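Local coordinates for IPT/TIG domain-containing protein BACOVA_02650 (Bacteroides ovatus, PDB 5E7G), which binds polysaccharide at the cell surface and probably captures xyloglucan before its transport into the periplasm for degradation, at residues A[197-202]-A[266-271]; A[231-236]-A[258-263]; A[323-328]-A[434-439]; A[360-365]-A[444-449]; A[376-381]-A[420-425]. All coordinates share one frame; numbering follows the deposited sequence.

Interaction 1 (A[197-202]-A[266-271]). With EDO (1,2-ethanediol), chain H.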
# COMPACT_ATOMS: atom_id res chain seq x y z
N PRO A 197 -8.54 1.34 8.21
CA PRO A 197 -7.60 2.35 7.72
C PRO A 197 -8.18 3.19 6.59
O PRO A 197 -9.06 2.71 5.87
CB PRO A 197 -6.43 1.52 7.22
CG PRO A 197 -7.05 0.23 6.79
CD PRO A 197 -8.19 -0.01 7.74
N LYS A 198 -7.70 4.43 6.45
CA LYS A 198 -8.11 5.31 5.37
C LYS A 198 -7.83 4.64 4.03
O LYS A 198 -6.82 3.94 3.90
CB LYS A 198 -7.39 6.66 5.43
CG LYS A 198 -7.63 7.46 6.70
CD LYS A 198 -7.55 8.97 6.46
CE LYS A 198 -6.17 9.39 5.98
NZ LYS A 198 -6.11 10.84 5.60
N PRO A 199 -8.72 4.83 3.04
CA PRO A 199 -8.39 4.31 1.72
C PRO A 199 -7.15 5.00 1.16
O PRO A 199 -6.80 6.09 1.61
CB PRO A 199 -9.64 4.62 0.89
CG PRO A 199 -10.23 5.81 1.55
CD PRO A 199 -9.94 5.66 3.02
N VAL A 200 -6.50 4.36 0.19
CA VAL A 200 -5.30 4.90 -0.42
C VAL A 200 -5.41 4.77 -1.93
O VAL A 200 -6.00 3.81 -2.43
CB VAL A 200 -4.03 4.16 0.07
CG1 VAL A 200 -2.77 4.79 -0.51
CG2 VAL A 200 -3.98 4.16 1.59
N VAL A 201 -4.84 5.73 -2.66
CA VAL A 201 -4.80 5.68 -4.11
C VAL A 201 -3.35 5.54 -4.56
O VAL A 201 -2.50 6.35 -4.21
CB VAL A 201 -5.44 6.94 -4.75
CG1 VAL A 201 -5.38 6.86 -6.27
CG2 VAL A 201 -6.89 7.07 -4.28
N THR A 202 -3.09 4.47 -5.32
CA THR A 202 -1.76 4.18 -5.84
C THR A 202 -1.56 4.80 -7.21
O THR A 202 -0.52 5.40 -7.48
CB THR A 202 -1.53 2.65 -5.95
OG1 THR A 202 -1.76 2.04 -4.68
CG2 THR A 202 -0.12 2.35 -6.39
N VAL A 266 -11.97 9.86 -3.32
CA VAL A 266 -12.64 8.59 -3.09
C VAL A 266 -13.02 8.50 -1.63
O VAL A 266 -12.16 8.58 -0.75
CB VAL A 266 -11.75 7.40 -3.49
CG1 VAL A 266 -12.45 6.08 -3.16
CG2 VAL A 266 -11.42 7.47 -4.98
N THR A 267 -14.32 8.38 -1.36
CA THR A 267 -14.80 8.16 -0.01
C THR A 267 -15.13 6.68 0.17
O THR A 267 -15.81 6.09 -0.67
CB THR A 267 -16.02 9.01 0.29
OG1 THR A 267 -15.63 10.39 0.26
CG2 THR A 267 -16.60 8.68 1.67
N ALA A 268 -14.61 6.11 1.25
CA ALA A 268 -14.88 4.72 1.61
C ALA A 268 -15.20 4.66 3.10
O ALA A 268 -15.29 5.70 3.77
CB ALA A 268 -13.69 3.83 1.27
N ILE A 269 -15.37 3.45 3.63
CA ILE A 269 -15.74 3.31 5.03
C ILE A 269 -14.66 3.93 5.93
O ILE A 269 -14.96 4.49 6.98
CB ILE A 269 -15.97 1.83 5.39
CG1 ILE A 269 -16.71 1.72 6.73
CG2 ILE A 269 -14.67 1.05 5.42
CD1 ILE A 269 -18.22 1.94 6.61
N GLY A 270 -13.41 3.86 5.48
CA GLY A 270 -12.28 4.27 6.29
C GLY A 270 -11.95 5.75 6.19
O GLY A 270 -11.04 6.23 6.88
N GLY A 271 -12.67 6.47 5.34
CA GLY A 271 -12.46 7.90 5.18
C GLY A 271 -12.42 8.32 3.72
O GLY A 271 -12.86 7.58 2.84
C1 EDO H . -2.31 8.80 -8.25
O1 EDO H . -1.65 10.03 -8.56
C2 EDO H . -1.96 8.38 -6.82
O2 EDO H . -2.50 9.32 -5.89

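Interaction 2 (A[231-236]-A[258-263]). Unlike the reference sequence in segment 231-236: Ala232 (reference Gly).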
# COMPACT_ATOMS: atom_id res chain seq x y z
N ASN A 231 -12.75 16.35 -9.48
CA ASN A 231 -12.26 17.73 -9.49
C ASN A 231 -13.19 18.74 -8.82
O ASN A 231 -13.20 19.91 -9.16
CB ASN A 231 -12.00 18.18 -10.93
CG ASN A 231 -10.97 17.31 -11.62
OD1 ASN A 231 -10.36 16.44 -10.99
ND2 ASN A 231 -10.75 17.54 -12.92
N ALA A 232 -13.98 18.26 -7.85
CA ALA A 232 -14.93 19.10 -7.13
C ALA A 232 -15.95 19.74 -8.07
O ALA A 232 -16.51 20.79 -7.76
CB ALA A 232 -14.19 20.16 -6.33
N GLU A 233 -16.19 19.10 -9.21
CA GLU A 233 -17.18 19.58 -10.17
C GLU A 233 -18.45 18.72 -10.14
O GLU A 233 -19.56 19.25 -10.05
CB GLU A 233 -16.59 19.61 -11.57
CG GLU A 233 -17.51 20.24 -12.60
CD GLU A 233 -16.90 20.25 -13.98
OE1 GLU A 233 -17.67 20.32 -14.97
OE2 GLU A 233 -15.65 20.18 -14.09
N PHE A 234 -18.28 17.40 -10.21
CA PHE A 234 -19.42 16.48 -10.19
C PHE A 234 -19.01 15.11 -9.64
O PHE A 234 -17.83 14.77 -9.63
CB PHE A 234 -20.00 16.31 -11.59
CG PHE A 234 -19.07 15.65 -12.57
CD1 PHE A 234 -18.24 16.40 -13.39
CD2 PHE A 234 -19.03 14.26 -12.69
CE1 PHE A 234 -17.39 15.80 -14.30
CE2 PHE A 234 -18.18 13.65 -13.60
CZ PHE A 234 -17.36 14.42 -14.41
N ASP A 235 -20.01 14.34 -9.20
CA ASP A 235 -19.78 13.01 -8.64
C ASP A 235 -20.21 11.92 -9.62
O ASP A 235 -21.06 12.14 -10.48
CB ASP A 235 -20.54 12.83 -7.32
CG ASP A 235 -20.09 13.82 -6.25
OD1 ASP A 235 -18.93 13.74 -5.81
OD2 ASP A 235 -20.91 14.69 -5.85
N ILE A 236 -19.61 10.74 -9.47
CA ILE A 236 -19.99 9.57 -10.25
C ILE A 236 -21.13 8.88 -9.50
O ILE A 236 -21.00 8.62 -8.30
CB ILE A 236 -18.82 8.58 -10.43
CG1 ILE A 236 -17.58 9.28 -10.99
CG2 ILE A 236 -19.24 7.42 -11.33
CD1 ILE A 236 -17.74 9.85 -12.39
N PRO A 258 -14.55 17.00 -17.35
CA PRO A 258 -14.48 18.13 -16.43
C PRO A 258 -14.17 19.44 -17.17
O PRO A 258 -13.60 19.40 -18.26
CB PRO A 258 -13.34 17.75 -15.47
CG PRO A 258 -13.23 16.27 -15.56
CD PRO A 258 -13.64 15.91 -16.97
N THR A 259 -14.55 20.57 -16.58
CA THR A 259 -14.27 21.88 -17.15
C THR A 259 -13.27 22.64 -16.29
O THR A 259 -13.01 23.82 -16.50
CB THR A 259 -15.55 22.71 -17.29
OG1 THR A 259 -16.18 22.84 -16.01
CG2 THR A 259 -16.51 22.04 -18.27
N GLN A 260 -12.72 21.94 -15.30
CA GLN A 260 -11.66 22.47 -14.47
C GLN A 260 -10.80 21.32 -13.99
O GLN A 260 -11.30 20.20 -13.81
CB GLN A 260 -12.23 23.25 -13.30
CG GLN A 260 -13.27 22.47 -12.52
CD GLN A 260 -13.82 23.25 -11.35
OE1 GLN A 260 -13.55 24.44 -11.20
NE2 GLN A 260 -14.60 22.58 -10.51
N SER A 261 -9.51 21.58 -13.78
CA SER A 261 -8.60 20.57 -13.28
C SER A 261 -8.84 20.39 -11.79
O SER A 261 -9.49 21.22 -11.15
CB SER A 261 -7.14 20.98 -13.53
OG SER A 261 -6.74 21.98 -12.60
N GLY A 262 -8.32 19.30 -11.24
CA GLY A 262 -8.44 19.04 -9.82
C GLY A 262 -7.93 17.66 -9.50
O GLY A 262 -7.08 17.13 -10.22
N HIS A 263 -8.44 17.08 -8.43
CA HIS A 263 -8.13 15.70 -8.06
C HIS A 263 -9.40 14.87 -7.90
O HIS A 263 -10.49 15.41 -7.73
CB HIS A 263 -7.32 15.68 -6.77
CG HIS A 263 -6.16 16.62 -6.77
ND1 HIS A 263 -4.92 16.28 -7.27
CD2 HIS A 263 -6.05 17.90 -6.34
CE1 HIS A 263 -4.10 17.30 -7.14
NE2 HIS A 263 -4.76 18.30 -6.59

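Interaction 3 (A[323-328]-A[434-439])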
# COMPACT_ATOMS: atom_id res chain seq x y z
N GLY A 323 -3.05 2.92 -42.23
CA GLY A 323 -2.79 2.43 -43.57
C GLY A 323 -1.79 1.29 -43.53
O GLY A 323 -1.49 0.75 -42.46
N THR A 324 -1.28 0.92 -44.70
CA THR A 324 -0.24 -0.10 -44.79
C THR A 324 1.09 0.53 -45.19
O THR A 324 1.15 1.35 -46.11
CB THR A 324 -0.60 -1.20 -45.81
OG1 THR A 324 -1.90 -1.71 -45.51
CG2 THR A 324 0.43 -2.33 -45.75
N VAL A 325 2.15 0.14 -44.49
CA VAL A 325 3.49 0.68 -44.70
C VAL A 325 4.39 -0.37 -45.32
O VAL A 325 4.56 -1.45 -44.75
CB VAL A 325 4.16 1.14 -43.39
CG1 VAL A 325 5.18 2.24 -43.67
CG2 VAL A 325 3.14 1.62 -42.39
N SER A 326 4.96 -0.06 -46.48
CA SER A 326 5.96 -0.92 -47.10
C SER A 326 7.16 -1.08 -46.18
O SER A 326 7.41 -0.22 -45.33
CB SER A 326 6.40 -0.35 -48.45
OG SER A 326 6.79 1.01 -48.32
N ALA A 327 7.90 -2.18 -46.33
CA ALA A 327 9.12 -2.38 -45.55
C ALA A 327 10.15 -1.30 -45.91
O ALA A 327 10.17 -0.78 -47.03
CB ALA A 327 9.69 -3.77 -45.79
N SER A 328 11.00 -0.96 -44.94
CA SER A 328 12.03 0.07 -45.12
C SER A 328 11.48 1.37 -45.73
O SER A 328 12.06 1.91 -46.67
CB SER A 328 13.17 -0.47 -45.99
OG SER A 328 13.80 -1.58 -45.36
N ALA A 434 5.41 8.81 -38.61
CA ALA A 434 5.33 7.35 -38.67
C ALA A 434 6.21 6.81 -39.81
O ALA A 434 6.15 7.29 -40.94
CB ALA A 434 3.90 6.90 -38.86
N THR A 435 7.02 5.80 -39.49
CA THR A 435 7.90 5.17 -40.47
C THR A 435 7.96 3.67 -40.21
O THR A 435 7.49 3.21 -39.17
CB THR A 435 9.32 5.74 -40.40
OG1 THR A 435 9.89 5.42 -39.13
CG2 THR A 435 9.31 7.26 -40.59
N ASN A 436 8.54 2.93 -41.16
CA ASN A 436 8.71 1.48 -41.02
C ASN A 436 10.13 1.03 -41.39
O ASN A 436 10.40 0.69 -42.54
CB ASN A 436 7.68 0.74 -41.88
CG ASN A 436 7.67 -0.76 -41.61
OD1 ASN A 436 8.15 -1.23 -40.58
ND2 ASN A 436 7.13 -1.52 -42.55
N PRO A 437 11.05 1.03 -40.41
CA PRO A 437 12.40 0.49 -40.64
C PRO A 437 12.43 -1.04 -40.65
O PRO A 437 13.51 -1.63 -40.79
CB PRO A 437 13.20 1.04 -39.46
CG PRO A 437 12.20 1.24 -38.39
CD PRO A 437 10.94 1.67 -39.09
N GLY A 438 11.27 -1.67 -40.50
CA GLY A 438 11.19 -3.11 -40.41
C GLY A 438 11.40 -3.83 -41.73
O GLY A 438 11.17 -3.27 -42.81
N SER A 439 11.83 -5.08 -41.64
CA SER A 439 12.15 -5.89 -42.81
C SER A 439 10.88 -6.32 -43.55
O SER A 439 10.88 -6.44 -44.78
CB SER A 439 12.97 -7.11 -42.40
OG SER A 439 12.47 -7.70 -41.21

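Interaction 4 (A[360-365]-A[444-449]). With CA (calcium ion), chain C.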
# COMPACT_ATOMS: atom_id res chain seq x y z
N PHE A 360 0.06 11.81 -23.76
CA PHE A 360 -1.01 11.90 -24.74
C PHE A 360 -1.86 10.63 -24.72
O PHE A 360 -1.39 9.58 -24.29
CB PHE A 360 -0.44 12.16 -26.14
CG PHE A 360 0.62 11.18 -26.57
CD1 PHE A 360 1.95 11.37 -26.23
CD2 PHE A 360 0.28 10.07 -27.32
CE1 PHE A 360 2.92 10.46 -26.62
CE2 PHE A 360 1.25 9.15 -27.72
CZ PHE A 360 2.57 9.36 -27.37
N GLU A 361 -3.10 10.74 -25.17
CA GLU A 361 -3.95 9.57 -25.29
C GLU A 361 -3.71 8.94 -26.65
O GLU A 361 -3.66 9.63 -27.67
CB GLU A 361 -5.44 9.92 -25.13
CG GLU A 361 -5.79 10.48 -23.77
CD GLU A 361 -5.38 9.59 -22.62
OE1 GLU A 361 -5.89 8.45 -22.51
OE2 GLU A 361 -4.54 10.03 -21.82
N CYS A 362 -3.56 7.62 -26.64
CA CYS A 362 -3.31 6.86 -27.85
C CYS A 362 -4.26 5.67 -27.96
O CYS A 362 -4.65 5.08 -26.95
CB CYS A 362 -1.85 6.37 -27.87
SG CYS A 362 -1.37 5.64 -29.43
N PHE A 363 -4.65 5.36 -29.19
CA PHE A 363 -5.50 4.21 -29.46
C PHE A 363 -4.87 3.39 -30.57
O PHE A 363 -4.68 3.89 -31.68
CB PHE A 363 -6.90 4.67 -29.88
CG PHE A 363 -7.86 3.53 -30.17
CD1 PHE A 363 -7.80 2.84 -31.37
CD2 PHE A 363 -8.84 3.18 -29.25
CE1 PHE A 363 -8.69 1.80 -31.64
CE2 PHE A 363 -9.74 2.15 -29.52
CZ PHE A 363 -9.67 1.46 -30.71
N VAL A 364 -4.56 2.13 -30.26
CA VAL A 364 -4.01 1.19 -31.23
C VAL A 364 -5.04 0.11 -31.54
O VAL A 364 -5.46 -0.62 -30.64
CB VAL A 364 -2.70 0.54 -30.72
CG1 VAL A 364 -2.10 -0.38 -31.78
CG2 VAL A 364 -1.71 1.61 -30.31
N LYS A 365 -5.44 0.00 -32.80
CA LYS A 365 -6.41 -1.01 -33.21
C LYS A 365 -5.84 -2.41 -33.03
O LYS A 365 -6.50 -3.29 -32.48
CB LYS A 365 -6.81 -0.81 -34.67
CG LYS A 365 -7.83 -1.84 -35.18
CD LYS A 365 -9.23 -1.59 -34.63
CE LYS A 365 -10.23 -2.59 -35.18
NZ LYS A 365 -11.62 -2.31 -34.72
N ILE A 444 -1.17 -0.58 -39.93
CA ILE A 444 -1.44 -0.05 -38.59
C ILE A 444 -2.63 0.90 -38.61
O ILE A 444 -2.98 1.48 -39.64
CB ILE A 444 -0.21 0.72 -38.00
CG1 ILE A 444 0.05 2.04 -38.75
CG2 ILE A 444 1.05 -0.17 -38.01
CD1 ILE A 444 1.08 2.92 -38.07
N GLU A 445 -3.24 1.05 -37.44
CA GLU A 445 -4.30 2.03 -37.24
C GLU A 445 -4.14 2.63 -35.84
O GLU A 445 -4.47 1.98 -34.84
CB GLU A 445 -5.67 1.38 -37.41
CG GLU A 445 -6.81 2.37 -37.38
CD GLU A 445 -8.16 1.71 -37.51
OE1 GLU A 445 -8.20 0.46 -37.57
OE2 GLU A 445 -9.17 2.44 -37.55
N VAL A 446 -3.63 3.85 -35.79
CA VAL A 446 -3.31 4.51 -34.52
C VAL A 446 -3.89 5.92 -34.47
O VAL A 446 -3.87 6.65 -35.47
CB VAL A 446 -1.79 4.56 -34.29
CG1 VAL A 446 -1.47 5.18 -32.94
CG2 VAL A 446 -1.20 3.15 -34.37
N TYR A 447 -4.39 6.31 -33.30
CA TYR A 447 -4.98 7.63 -33.11
C TYR A 447 -4.34 8.33 -31.92
O TYR A 447 -3.96 7.67 -30.96
CB TYR A 447 -6.50 7.54 -32.92
CG TYR A 447 -7.21 6.91 -34.09
CD1 TYR A 447 -7.63 7.68 -35.18
CD2 TYR A 447 -7.47 5.54 -34.12
CE1 TYR A 447 -8.28 7.10 -36.26
CE2 TYR A 447 -8.12 4.96 -35.20
CZ TYR A 447 -8.52 5.74 -36.27
OH TYR A 447 -9.17 5.15 -37.33
N PHE A 448 -4.25 9.65 -32.01
CA PHE A 448 -3.61 10.48 -30.98
C PHE A 448 -4.47 11.67 -30.59
O PHE A 448 -5.13 12.26 -31.45
CB PHE A 448 -2.25 11.02 -31.47
CG PHE A 448 -1.24 9.96 -31.79
CD1 PHE A 448 -1.12 9.46 -33.07
CD2 PHE A 448 -0.36 9.50 -30.81
CE1 PHE A 448 -0.15 8.51 -33.37
CE2 PHE A 448 0.59 8.54 -31.11
CZ PHE A 448 0.69 8.05 -32.40
N ASP A 449 -4.42 12.07 -29.32
CA ASP A 449 -5.13 13.26 -28.89
C ASP A 449 -4.58 13.78 -27.56
O ASP A 449 -3.96 13.04 -26.80
CB ASP A 449 -6.64 12.96 -28.76
CG ASP A 449 -7.53 14.18 -28.99
OD1 ASP A 449 -7.05 15.33 -28.91
OD2 ASP A 449 -8.75 13.99 -29.24
CA CA C . -9.15 16.30 -29.45
O HOH W 1 -9.23 16.90 -27.15

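Interaction 5 (A[376-381]-A[420-425]). With XYS (alpha-D-xylopyranose), chain B; SO4 (sulfate ion), chain D.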
# COMPACT_ATOMS: atom_id res chain seq x y z
N ALA A 376 8.94 14.99 -32.31
CA ALA A 376 9.93 16.07 -32.36
C ALA A 376 9.31 17.42 -31.99
O ALA A 376 8.15 17.68 -32.32
CB ALA A 376 10.57 16.14 -33.74
N MET A 377 10.10 18.27 -31.33
CA MET A 377 9.67 19.62 -30.97
C MET A 377 10.69 20.68 -31.39
O MET A 377 11.90 20.45 -31.33
CB MET A 377 9.44 19.71 -29.47
CG MET A 377 8.21 18.98 -28.98
SD MET A 377 8.06 19.00 -27.19
CE MET A 377 6.53 18.07 -26.99
N CYS A 378 10.20 21.84 -31.81
CA CYS A 378 11.02 23.03 -32.05
C CYS A 378 12.09 22.83 -33.13
O CYS A 378 13.16 23.44 -33.08
CB CYS A 378 11.69 23.47 -30.74
SG CYS A 378 10.53 24.00 -29.47
N GLU A 379 11.80 21.94 -34.08
CA GLU A 379 12.70 21.68 -35.20
C GLU A 379 14.05 21.10 -34.75
O GLU A 379 14.97 20.98 -35.56
CB GLU A 379 12.93 22.96 -36.01
CG GLU A 379 11.69 23.48 -36.74
CD GLU A 379 11.52 22.88 -38.13
OE1 GLU A 379 12.46 22.23 -38.63
OE2 GLU A 379 10.44 23.07 -38.74
N ASN A 380 14.17 20.76 -33.47
CA ASN A 380 15.37 20.09 -32.99
C ASN A 380 15.28 18.58 -33.15
O ASN A 380 15.06 17.85 -32.18
CB ASN A 380 15.63 20.45 -31.53
CG ASN A 380 17.00 19.99 -31.06
OD1 ASN A 380 17.65 19.18 -31.72
ND2 ASN A 380 17.44 20.51 -29.93
N PHE A 381 15.48 18.10 -34.37
CA PHE A 381 15.37 16.68 -34.65
C PHE A 381 16.50 15.86 -34.03
O PHE A 381 16.36 14.65 -33.84
CB PHE A 381 15.30 16.46 -36.15
CG PHE A 381 14.09 17.09 -36.79
CD1 PHE A 381 12.86 16.45 -36.77
CD2 PHE A 381 14.18 18.35 -37.37
CE1 PHE A 381 11.73 17.03 -37.35
CE2 PHE A 381 13.07 18.94 -37.95
CZ PHE A 381 11.84 18.27 -37.94
N GLN A 420 12.39 27.25 -19.55
CA GLN A 420 12.56 28.54 -20.20
C GLN A 420 13.54 28.46 -21.38
O GLN A 420 13.35 29.14 -22.39
CB GLN A 420 13.05 29.59 -19.19
CG GLN A 420 13.05 31.01 -19.74
CD GLN A 420 11.66 31.54 -20.00
OE1 GLN A 420 10.82 31.59 -19.09
NE2 GLN A 420 11.39 31.96 -21.23
N ASP A 421 14.59 27.65 -21.25
CA ASP A 421 15.53 27.43 -22.35
C ASP A 421 14.79 26.83 -23.54
O ASP A 421 15.03 27.20 -24.69
CB ASP A 421 16.68 26.50 -21.93
CG ASP A 421 17.50 27.04 -20.78
OD1 ASP A 421 17.82 28.25 -20.77
OD2 ASP A 421 17.82 26.24 -19.87
N PHE A 422 13.89 25.90 -23.25
CA PHE A 422 13.05 25.30 -24.27
C PHE A 422 12.23 26.39 -24.94
O PHE A 422 12.18 26.47 -26.17
CB PHE A 422 12.16 24.21 -23.65
CG PHE A 422 11.06 23.72 -24.54
CD1 PHE A 422 11.33 22.84 -25.57
CD2 PHE A 422 9.74 24.10 -24.31
CE1 PHE A 422 10.31 22.36 -26.39
CE2 PHE A 422 8.71 23.62 -25.12
CZ PHE A 422 9.00 22.76 -26.16
N LEU A 423 11.60 27.24 -24.13
CA LEU A 423 10.74 28.30 -24.64
C LEU A 423 11.52 29.32 -25.46
O LEU A 423 11.00 29.90 -26.42
CB LEU A 423 10.01 28.99 -23.49
CG LEU A 423 8.94 28.16 -22.75
CD1 LEU A 423 8.38 28.93 -21.55
CD2 LEU A 423 7.81 27.73 -23.69
N ASN A 424 12.78 29.54 -25.09
CA ASN A 424 13.62 30.52 -25.78
C ASN A 424 13.92 30.16 -27.23
O ASN A 424 14.39 30.99 -27.99
CB ASN A 424 14.93 30.73 -25.03
CG ASN A 424 14.75 31.58 -23.78
OD1 ASN A 424 13.73 32.25 -23.61
ND2 ASN A 424 15.75 31.56 -22.91
N ARG A 425 13.63 28.92 -27.62
CA ARG A 425 13.81 28.53 -29.02
C ARG A 425 12.77 29.22 -29.91
O ARG A 425 12.92 29.28 -31.13
CB ARG A 425 13.74 27.00 -29.15
CG ARG A 425 14.67 26.27 -28.19
CD ARG A 425 14.70 24.77 -28.43
NE ARG A 425 15.60 24.45 -29.54
CZ ARG A 425 16.82 23.96 -29.41
NH1 ARG A 425 17.34 23.69 -28.22
NH2 ARG A 425 17.53 23.72 -30.49
C1 XYS B . 12.66 16.19 -41.54
C2 XYS B . 13.93 16.03 -40.74
C3 XYS B . 14.04 14.64 -40.22
C4 XYS B . 12.78 14.13 -39.59
C5 XYS B . 11.46 14.55 -40.25
O2 XYS B . 15.06 16.33 -41.59
O3 XYS B . 15.10 14.58 -39.22
O4 XYS B . 12.84 12.70 -39.59
O5 XYS B . 11.46 15.95 -40.72
S SO4 D . 20.86 23.78 -30.22
O1 SO4 D . 20.09 23.96 -31.45
O2 SO4 D . 20.47 22.53 -29.60
O3 SO4 D . 22.28 23.68 -30.53
O4 SO4 D . 20.65 24.92 -29.33
O HOH W 2 14.98 25.28 -32.39

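Interaction 1 (A[197-202]-A[266-271])
The Pro199 ring is the flat group that meets the turn Ala268-Gly271, through its CG-CD side: CG lies 3.4 Å from Gly271 O, and CD sits 3.8 Å from Gly270 C. The same CG of Pro199 is 4.0 Å from Ala268 CB, a plain apolar touch. Val273, one strand further on, packs against Pro199, Val201 and Val266 together, so the ring belongs to the core of this IPT/TIG domain. There the edge strand 200-204 of one sheet faces strands 264-268 and 271-274 of the other.

The backbones come close enough for two CA-H...O contacts that run in opposite senses. Gly270 CA points at Pro197 O across 3.6 Å, nearly straight at 164°, and Lys198 CA approaches Gly270 O at 3.4 Å. A side chain on Gly270 would run into Pro197 O. Lys198 has CG anti to its carbonyl carbon (chi1 -61°), which lays that methylene 3.6 Å from Gly270 O before the chain bends away at chi3.

Ala268 and Gly271 close the type I turn with backbone bonds in both directions. Since no conventional hydrogen bond joins the two segments, their fit rests on shape, with proline on one side and two glycines on the other, helped by the weak polarity of CA-H groups facing carbonyl oxygens.

Interaction 2 (A[231-236]-A[258-263])
Glu233 reaches across to Thr259 with its carboxylate, and OE2 takes the Thr259 N-H on its syn lone pair at 2.7 Å, almost straight (168°). The other oxygen, OE1, receives a weak bond from Thr259 OG1 at 3.1 Å, so both carboxylate oxygens face one residue. This reach comes from a stretched chain: CG stands anti to the backbone N (chi1 -174°), chi2 is also extended, and the side chain crosses that of Thr259 at about a right angle.

Asn231 is held through its amide and its backbone. Its ND2 gives a hydrogen to Gln260 O at 2.9 Å, in the carbonyl plane and on a lone pair, though the acceptor is tilted from the amide plane; ND2 also makes a weak bond to Phe279 O. Its backbone N bonds to His263 O at 3.0 Å, from above the carbonyl plane. Between these anchors the amide lies against Gly262, with Asn231 OD1 3.1 Å from Gly262 C. A side chain on Gly262 would strike Asn231 CA.

Further out, Pro258 CB rests 3.6 Å from Asn231 ND2, and Pro258 CA meets the edge of the Phe234 ring, whose CE1 is 4.3 Å away. Ser261 OG bonds to the Glu283 carboxylate and His263 ND1 to the backbone O of Glu277.

The pair Glu233-Phe234 stands opposite the single residue Ile230, the classic beta bulge, in the hairpin that links strands 227-230 and 234-235 of this IPT/TIG domain.

Interaction 3 (A[323-328]-A[434-439])
Asn436 reaches the 323-328 segment with its amide nitrogen and keeps its amide oxygen for its own chain. With CG anti to the backbone N (chi1 -171°), the side chain extends toward Val325 and Ser326. ND2 bonds to Ser326 O at 3.1 Å, approaching from above the carbonyl plane (59° out of it), and makes a weaker, longer bond to Val325 O. ND2 is thus shared, unequally, by two successive carbonyls. On its other branch, OD1 accepts Gly438 N at 3.2 Å, again from above the plane.

Val325 is rotated somewhat from a fully staggered arrangement (chi1 -153°), and its CG1 comes to 3.4 Å from Asn436 CB, a tight touch beside the polar bonds. Its side chain also packs on Trp332, as does that of Ala434. Beyond Asn436 the backbones join directly: Ser328 N donates to Gly438 O at 3.1 Å, in the carbonyl plane. The Ala327 methyl lies alongside the same strip, with CB 3.1 Å from Ser439 O.

The bond from Gly438 N to Asn436 OD1 defines an Asx turn, here leading the chain from strand 429-436 toward strand 442-455 in the xyloglucan-binding domain; the side chain of Ser328 is about 8 Å from a bound glucose unit.

Interaction 4 (A[360-365]-A[444-449])
Glu445 and Lys365 lie side by side at one end of an antiparallel strand pair, 360-364 against 444-449, in a beta-sheet of the xyloglucan-binding domain. Glu445 begins with CB 3.7 Å from Lys365 CB; CG, anti to the backbone N (chi1 -173°), and an extended chain carry the carboxylate out along Lys365, and OE1 settles 3.3 Å from Lys365 CG. Lys365 NZ itself stays too far away for a salt bridge. The other oxygen, OE2, accepts Tyr447 OH at 2.7 Å on its anti lone pair, in the plane of the Tyr447 ring. With an alanine here, the Tyr447 hydroxyl would probably lose its carboxylate mate and the aliphatic part of Lys365 its neighbour.

Further along, Tyr447 and Phe363 form a hydrogen-bonded pair, with CD2 of Tyr447 3.9 Å from CD1 of Phe363. The opposite face carries Cys362, Phe448, Val364 and Val446. Cys362 SG touches Val446 CG1 at 3.5 Å and sits obliquely by the Phe448 ring, while Phe360 brings its CE2 to the edge of that ring.

Glu361 and Asp449 bond backbone to backbone both ways. The Asp449 carboxylate then turns from the partner strand to the calcium ion, which Asn288, Asp290, Asn315, Thr317 and a water also bind; OD1 and OD2 of Asp449 both grip the calcium, each at 2.4 Å.

Interaction 5 (A[376-381]-A[420-425])
Cys378 and Met377 both press sulfur against the ring of Phe422. Cys378 SG is 3.5 Å from Phe422 CE1, and Met377, whose side chain crosses that of Phe422 at about a right angle, brings SD to 4.0 Å from Phe422 CZ; both approach obliquely, the second as a Met-aromatic contact. Asn380, whose CG stands anti to the backbone N (chi1 -169°), carries ND2 over one face of the Arg425 guanidinium, 3.5 Å from CZ, with the planes 34° apart. ND2 and NH2 are both donors, so they do not bond; Asn380 OD1 accepts from Ala383 N. A water ties the segments instead, giving to Cys378 O at 2.7 Å and accepting from Arg425 NE at 3.0 Å.

Asp416 holds Arg425 NH1 in a salt bridge, while a sulfate, probably from the crystallisation liquor, takes a weak bond from NH2. The type I' turn Met377-Asn380 leads into Phe381, which with Glu379 lines the glycan pocket; xylose C2 lies 3.9 Å above its ring centre. Replacing Phe381 by a serine would probably strip this xylose face of its aromatic cover, leaving the sugar more dependent on polar partners such as Gln374.

Phe422 also meets Trp341 edge-to-face. Thus helix 419-423 packs against the end of strand 372-377, where Glu379 N bonds to His429 of adjacent strand 429-436.

How the interactions relate
Along the chain the contacts fall into two groups. Interactions 1 and 2 come first, within the third IPT/TIG range, their centres 18 Å apart; both reach the sheet containing strands 227-230 and 264-268, and in sequence interaction 2 falls between the two segments of interaction 1. Interactions 3, 4 and 5 follow in the xyloglucan-binding domain. Interactions 3 and 4 interlock, their segments alternating, and touch through Gly323 O and Ile444 N. Interaction 5 lies within the sequence spans of both, sharing with interaction 3 the sheet that joins strands 372-377 and 429-436. The centres of interactions 2 and 4 are 25 Å apart, one in the IPT/TIG part and the other in the domain that carries both the calcium site and the glycan pocket.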